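Local coordinates for protein ATP-dependent helicase FUN30 (Saccharomyces cerevisiae S288c, PDB 5GN1) that uses ATP hydrolysis to remodel nucleosomes, promoting DNA end resection at double-strand breaks and heterochromatin organization, here represented by the C-terminal part of its ATPase domain, at residues 115-129 with 149-161. Residues are numbered along the deposited sequence; the frame is centred on the assembly and turned at random.
Sequences LLFRNIYNDKIITKM and KEDMSYMTDFELH
This contact lies in the helical region between strand 49-56 and helix 185-200, consistent with the protrusion of the second RecA-like lobe in SNF2-family ATPases. The loop 117-122 and helix 123-129 pack against the end of helix 149-153 and the start of helix 157-161. Asp157, in the first turn of its helix, holds the loop through three backbone N-H groups. Asp157 OD2 accepts from Ile120 N at 2.8 Å, on the syn side and nearly straight at 172°. Asn119 N reaches the same OD2 from the other face of the carboxylate. Asp157 OD1 takes Tyr121 N at 3.1 Å, from above the carboxylate plane. Water 2 joins OD2 to Asn119 ND2. The backbone of Asp157 also takes part, Asp157 N donating to Phe117 O at 2.9 Å. One residue earlier, Thr156 forms a capping box with Glu159.

The Tyr121 ring lies flat on Leu160. Leu160 CB stands 3.7 Å from the ring centroid, 6° off the normal, a CH-pi contact. Tyr121 OH makes a weak hydrogen bond to Tyr174 O, outside the two segments.

With chi1 at -177°, the Arg118 chain is sent away from its own N, and it runs past the Met155 carbonyl toward Ser153. There Arg118 NE donates to Ser153 O at 3.1 Å, from above the carbonyl plane. The chain bends at chi3, and NH1 and NH2 both grip Asp123 OD1 end-on in a salt bridge. NH1 also donates to Tyr121 O, so bonds to three residues fix the guanidinium. Ile126 CD1 lies over one of its faces. The Ile126 side chain is a knob among Lys149, Met152, Ser153 and Leu160. At the far end, Lys149 NZ donates to Thr127 OG1 at 2.7 Å, and that hydroxyl donates to Asp123 O.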
loop_
_atom_site.group_PDB
_atom_site.type_symbol
_atom_site.label_atom_id
_atom_site.label_comp_id
_atom_site.label_asym_id
_atom_site.label_seq_id
_atom_site.Cartn_x
_atom_site.Cartn_y
_atom_site.Cartn_z
ATOM N N LEU A 115 4.777 8.063 -0.212
ATOM C CA LEU A 115 4.379 8.374 -1.580
ATOM C C LEU A 115 2.942 7.993 -1.876
ATOM O O LEU A 115 2.519 8.120 -3.021
ATOM C CB LEU A 115 5.307 7.683 -2.589
ATOM C CG LEU A 115 6.781 8.110 -2.519
ATOM C CD1 LEU A 115 7.589 7.453 -3.653
ATOM C CD2 LEU A 115 6.923 9.634 -2.531
ATOM N N LEU A 116 2.203 7.507 -0.881
ATOM C CA LEU A 116 0.761 7.345 -0.975
ATOM C C LEU A 116 0.024 8.647 -0.696
ATOM O O LEU A 116 -1.206 8.643 -0.589
ATOM C CB LEU A 116 0.284 6.266 0.005
ATOM C CG LEU A 116 0.833 4.856 -0.221
ATOM C CD1 LEU A 116 0.467 3.961 0.968
ATOM C CD2 LEU A 116 0.328 4.296 -1.557
ATOM N N PHE A 117 0.769 9.739 -0.561
ATOM C CA PHE A 117 0.236 11.060 -0.253
ATOM C C PHE A 117 0.886 12.063 -1.187
ATOM O O PHE A 117 1.951 11.814 -1.751
ATOM C CB PHE A 117 0.520 11.476 1.203
ATOM C CG PHE A 117 -0.143 10.602 2.223
ATOM C CD1 PHE A 117 0.421 9.388 2.580
ATOM C CD2 PHE A 117 -1.325 10.996 2.830
ATOM C CE1 PHE A 117 -0.186 8.569 3.509
ATOM C CE2 PHE A 117 -1.940 10.180 3.767
ATOM C CZ PHE A 117 -1.368 8.971 4.110
ATOM N N ARG A 118 0.244 13.214 -1.341
ATOM C CA ARG A 118 0.818 14.310 -2.101
ATOM C C ARG A 118 1.407 15.299 -1.098
ATOM O O ARG A 118 0.662 15.987 -0.391
ATOM C CB ARG A 118 -0.234 15.012 -2.967
ATOM C CG ARG A 118 0.346 16.126 -3.854
ATOM C CD ARG A 118 -0.684 16.666 -4.874
ATOM N NE ARG A 118 -1.768 17.420 -4.248
ATOM C CZ ARG A 118 -1.708 18.717 -3.938
ATOM N NH1 ARG A 118 -0.604 19.415 -4.181
ATOM N NH2 ARG A 118 -2.756 19.317 -3.381
ATOM N N ASN A 119 2.733 15.308 -0.990
ATOM C CA ASN A 119 3.542 16.343 -0.344
ATOM C C ASN A 119 4.740 16.885 -1.091
ATOM O O ASN A 119 5.059 18.070 -0.987
ATOM C CB ASN A 119 4.138 15.675 0.904
ATOM C CG ASN A 119 3.112 15.382 1.963
ATOM O OD1 ASN A 119 2.639 16.277 2.676
ATOM N ND2 ASN A 119 2.762 14.115 2.086
ATOM N N ILE A 120 5.373 16.037 -1.903
ATOM C CA ILE A 120 6.510 16.493 -2.693
ATOM C C ILE A 120 5.944 17.361 -3.807
ATOM O O ILE A 120 6.433 18.468 -4.072
ATOM C CB ILE A 120 7.302 15.293 -3.242
ATOM C CG1 ILE A 120 7.947 14.532 -2.070
ATOM C CG2 ILE A 120 8.335 15.735 -4.263
ATOM C CD1 ILE A 120 8.571 13.211 -2.483
ATOM N N TYR A 121 4.883 16.882 -4.460
ATOM C CA TYR A 121 4.226 17.625 -5.535
ATOM C C TYR A 121 3.212 18.601 -4.925
ATOM O O TYR A 121 1.997 18.440 -5.032
ATOM C CB TYR A 121 3.568 16.658 -6.513
ATOM C CG TYR A 121 4.524 15.797 -7.314
ATOM C CD1 TYR A 121 4.994 14.585 -6.814
ATOM C CD2 TYR A 121 4.957 16.194 -8.575
ATOM C CE1 TYR A 121 5.861 13.792 -7.540
ATOM C CE2 TYR A 121 5.829 15.409 -9.311
ATOM C CZ TYR A 121 6.282 14.203 -8.784
ATOM O OH TYR A 121 7.148 13.402 -9.500
ATOM N N ASN A 122 3.725 19.613 -4.247
ATOM C CA ASN A 122 2.924 20.593 -3.544
ATOM C C ASN A 122 2.156 21.515 -4.483
ATOM O O ASN A 122 2.401 21.521 -5.642
ATOM C CB ASN A 122 3.785 21.407 -2.608
ATOM C CG ASN A 122 4.841 22.178 -3.345
ATOM O OD1 ASN A 122 4.582 22.764 -4.350
ATOM N ND2 ASN A 122 6.023 22.146 -2.845
ATOM N N ASP A 123 1.230 22.282 -3.923
ATOM C CA ASP A 123 0.397 23.160 -4.726
ATOM C C ASP A 123 1.155 23.978 -5.718
ATOM O O ASP A 123 0.698 24.158 -6.830
ATOM C CB ASP A 123 -0.546 23.973 -3.864
ATOM C CG ASP A 123 -1.623 23.145 -3.177
ATOM O OD1 ASP A 123 -1.666 21.925 -3.408
ATOM O OD2 ASP A 123 -2.422 23.691 -2.391
ATOM N N LYS A 124 2.320 24.478 -5.316
ATOM C CA LYS A 124 3.149 25.292 -6.197
ATOM C C LYS A 124 3.722 24.404 -7.310
ATOM O O LYS A 124 3.902 24.853 -8.443
ATOM C CB LYS A 124 4.157 26.106 -5.381
ATOM C CG LYS A 124 3.535 26.934 -4.270
ATOM C CD LYS A 124 3.045 28.276 -4.789
ATOM C CE LYS A 124 2.762 29.240 -3.648
ATOM N NZ LYS A 124 2.017 30.444 -4.110
ATOM N N ILE A 125 3.947 23.146 -6.984
ATOM C CA ILE A 125 4.474 22.159 -7.925
ATOM C C ILE A 125 3.485 21.714 -9.021
ATOM O O ILE A 125 3.893 21.634 -10.179
ATOM C CB ILE A 125 4.982 20.918 -7.175
ATOM C CG1 ILE A 125 5.950 21.333 -6.057
ATOM C CG2 ILE A 125 5.636 19.942 -8.135
ATOM C CD1 ILE A 125 6.911 22.416 -6.469
ATOM N N ILE A 126 2.228 21.414 -8.682
ATOM C CA ILE A 126 1.298 20.987 -9.697
ATOM C C ILE A 126 0.831 22.112 -10.580
ATOM O O ILE A 126 0.463 21.904 -11.728
ATOM C CB ILE A 126 0.161 20.174 -9.095
ATOM C CG1 ILE A 126 -0.624 21.008 -8.139
ATOM C CG2 ILE A 126 0.704 18.953 -8.390
ATOM C CD1 ILE A 126 -1.788 20.261 -7.569
ATOM N N THR A 127 0.870 23.322 -10.045
ATOM C CA THR A 127 0.470 24.471 -10.829
ATOM C C THR A 127 1.381 24.537 -12.022
ATOM O O THR A 127 0.922 24.594 -13.123
ATOM C CB THR A 127 0.589 25.741 -10.016
ATOM O OG1 THR A 127 -0.353 25.719 -8.955
ATOM C CG2 THR A 127 0.328 26.919 -10.858
ATOM N N LYS A 128 2.676 24.415 -11.817
ATOM C CA LYS A 128 3.606 24.453 -12.938
ATOM C C LYS A 128 3.459 23.233 -13.840
ATOM O O LYS A 128 3.673 23.340 -15.051
ATOM C CB LYS A 128 5.048 24.578 -12.429
ATOM C CG LYS A 128 5.240 25.553 -11.254
ATOM C CD LYS A 128 4.568 26.928 -11.486
ATOM C CE LYS A 128 3.904 27.442 -10.201
ATOM N NZ LYS A 128 3.316 28.823 -10.321
ATOM N N MET A 129 3.107 22.064 -13.285
ATOM C CA MET A 129 2.945 20.875 -14.125
ATOM C C MET A 129 1.669 20.952 -14.955
ATOM O O MET A 129 1.619 20.449 -16.087
ATOM C CB MET A 129 2.914 19.606 -13.267
ATOM C CG MET A 129 4.155 19.341 -12.460
ATOM S SD MET A 129 3.878 17.992 -11.292
ATOM C CE MET A 129 3.496 16.669 -12.422
ATOM N N LYS A 149 -5.139 20.847 -13.100
ATOM C CA LYS A 149 -4.528 21.061 -11.795
ATOM C C LYS A 149 -5.415 20.523 -10.685
ATOM O O LYS A 149 -4.916 19.987 -9.688
ATOM C CB LYS A 149 -4.234 22.545 -11.576
ATOM C CG LYS A 149 -3.431 22.819 -10.318
ATOM C CD LYS A 149 -3.234 24.307 -10.063
ATOM C CE LYS A 149 -3.257 24.609 -8.567
ATOM N NZ LYS A 149 -2.984 26.047 -8.273
ATOM N N GLU A 150 -6.733 20.659 -10.830
ATOM C CA GLU A 150 -7.629 20.029 -9.869
ATOM C C GLU A 150 -7.477 18.513 -9.897
ATOM O O GLU A 150 -7.497 17.868 -8.846
ATOM C CB GLU A 150 -9.075 20.424 -10.145
ATOM C CG GLU A 150 -9.998 20.200 -8.960
ATOM C CD GLU A 150 -11.452 20.472 -9.298
ATOM O OE1 GLU A 150 -11.757 20.654 -10.500
ATOM O OE2 GLU A 150 -12.283 20.510 -8.362
ATOM N N ASP A 151 -7.337 17.930 -11.094
ATOM C CA ASP A 151 -7.089 16.495 -11.208
ATOM C C ASP A 151 -5.802 16.108 -10.492
ATOM O O ASP A 151 -5.763 15.122 -9.747
ATOM C CB ASP A 151 -7.015 16.077 -12.682
ATOM C CG ASP A 151 -8.393 15.871 -13.317
ATOM O OD1 ASP A 151 -9.421 16.184 -12.672
ATOM O OD2 ASP A 151 -8.438 15.410 -14.476
ATOM N N MET A 152 -4.730 16.870 -10.724
ATOM C CA MET A 152 -3.454 16.592 -10.071
ATOM C C MET A 152 -3.547 16.730 -8.556
ATOM O O MET A 152 -2.935 15.946 -7.825
ATOM C CB MET A 152 -2.377 17.517 -10.622
ATOM C CG MET A 152 -1.913 17.152 -12.013
ATOM S SD MET A 152 -0.796 18.416 -12.662
ATOM C CE MET A 152 -0.309 17.663 -14.189
ATOM N N SER A 153 -4.294 17.721 -8.062
ATOM C CA SER A 153 -4.383 17.935 -6.616
ATOM C C SER A 153 -4.929 16.720 -5.871
ATOM O O SER A 153 -4.695 16.595 -4.666
ATOM C CB SER A 153 -5.259 19.144 -6.294
ATOM O OG SER A 153 -6.637 18.793 -6.214
ATOM N N TYR A 154 -5.659 15.840 -6.547
ATOM C CA TYR A 154 -6.190 14.637 -5.920
ATOM C C TYR A 154 -5.309 13.415 -6.117
ATOM O O TYR A 154 -5.644 12.344 -5.601
ATOM C CB TYR A 154 -7.588 14.337 -6.448
ATOM C CG TYR A 154 -8.600 15.357 -6.005
ATOM C CD1 TYR A 154 -9.000 15.430 -4.678
ATOM C CD2 TYR A 154 -9.147 16.254 -6.909
ATOM C CE1 TYR A 154 -9.927 16.365 -4.266
ATOM C CE2 TYR A 154 -10.074 17.193 -6.505
ATOM C CZ TYR A 154 -10.456 17.246 -5.191
ATOM O OH TYR A 154 -11.382 18.184 -4.806
ATOM N N MET A 155 -4.208 13.537 -6.848
ATOM C CA MET A 155 -3.311 12.409 -7.048
ATOM C C MET A 155 -2.237 12.388 -5.969
ATOM O O MET A 155 -2.005 13.385 -5.275
ATOM C CB MET A 155 -2.675 12.467 -8.439
ATOM C CG MET A 155 -3.718 12.421 -9.565
ATOM S SD MET A 155 -3.018 12.865 -11.186
ATOM C CE MET A 155 -1.789 11.624 -11.422
ATOM N N THR A 156 -1.592 11.225 -5.827
ATOM C CA THR A 156 -0.512 11.005 -4.874
ATOM C C THR A 156 0.832 11.336 -5.517
ATOM O O THR A 156 0.965 11.395 -6.740
ATOM C CB THR A 156 -0.490 9.550 -4.378
ATOM O OG1 THR A 156 -0.042 8.682 -5.441
ATOM C CG2 THR A 156 -1.882 9.098 -3.866
ATOM N N ASP A 157 1.843 11.544 -4.665
ATOM C CA ASP A 157 3.185 11.760 -5.179
ATOM C C ASP A 157 3.596 10.648 -6.136
ATOM O O ASP A 157 4.182 10.919 -7.188
ATOM C CB ASP A 157 4.201 11.879 -4.035
ATOM C CG ASP A 157 4.156 13.229 -3.351
ATOM O OD1 ASP A 157 3.566 14.173 -3.926
ATOM O OD2 ASP A 157 4.723 13.347 -2.245
ATOM N N PHE A 158 3.278 9.386 -5.816
ATOM C CA PHE A 158 3.730 8.341 -6.728
ATOM C C PHE A 158 2.919 8.326 -8.015
ATOM O O PHE A 158 3.460 8.013 -9.082
ATOM C CB PHE A 158 3.697 6.963 -6.079
ATOM C CG PHE A 158 4.447 5.938 -6.878
ATOM C CD1 PHE A 158 5.828 5.864 -6.798
ATOM C CD2 PHE A 158 3.784 5.118 -7.773
ATOM C CE1 PHE A 158 6.531 4.948 -7.566
ATOM C CE2 PHE A 158 4.483 4.192 -8.538
ATOM C CZ PHE A 158 5.854 4.116 -8.436
ATOM N N GLU A 159 1.619 8.631 -7.947
ATOM C CA GLU A 159 0.849 8.731 -9.183
ATOM C C GLU A 159 1.360 9.887 -10.033
ATOM O O GLU A 159 1.420 9.789 -11.267
ATOM C CB GLU A 159 -0.641 8.908 -8.880
ATOM C CG GLU A 159 -1.288 7.672 -8.277
ATOM C CD GLU A 159 -2.592 7.958 -7.542
ATOM O OE1 GLU A 159 -2.947 9.146 -7.321
ATOM O OE2 GLU A 159 -3.272 6.967 -7.211
ATOM N N LEU A 160 1.738 10.991 -9.393
ATOM C CA LEU A 160 2.225 12.126 -10.169
ATOM C C LEU A 160 3.577 11.809 -10.787
ATOM O O LEU A 160 3.847 12.194 -11.929
ATOM C CB LEU A 160 2.280 13.380 -9.295
ATOM C CG LEU A 160 0.889 13.946 -9.043
ATOM C CD1 LEU A 160 0.829 14.792 -7.783
ATOM C CD2 LEU A 160 0.394 14.731 -10.261
ATOM N N HIS A 161 4.423 11.076 -10.055
ATOM C CA HIS A 161 5.649 10.549 -10.634
ATOM C C HIS A 161 5.363 9.708 -11.876
ATOM O O HIS A 161 6.022 9.869 -12.913
ATOM C CB HIS A 161 6.416 9.726 -9.605
ATOM C CG HIS A 161 7.560 8.972 -10.204
ATOM N ND1 HIS A 161 8.677 9.606 -10.707
ATOM C CD2 HIS A 161 7.737 7.650 -10.438
ATOM C CE1 HIS A 161 9.509 8.703 -11.193
ATOM N NE2 HIS A 161 8.961 7.509 -11.048
HETATM O O HOH W 1 0.319 6.392 -4.542
HETATM O O HOH W 2 4.495 12.438 0.232
#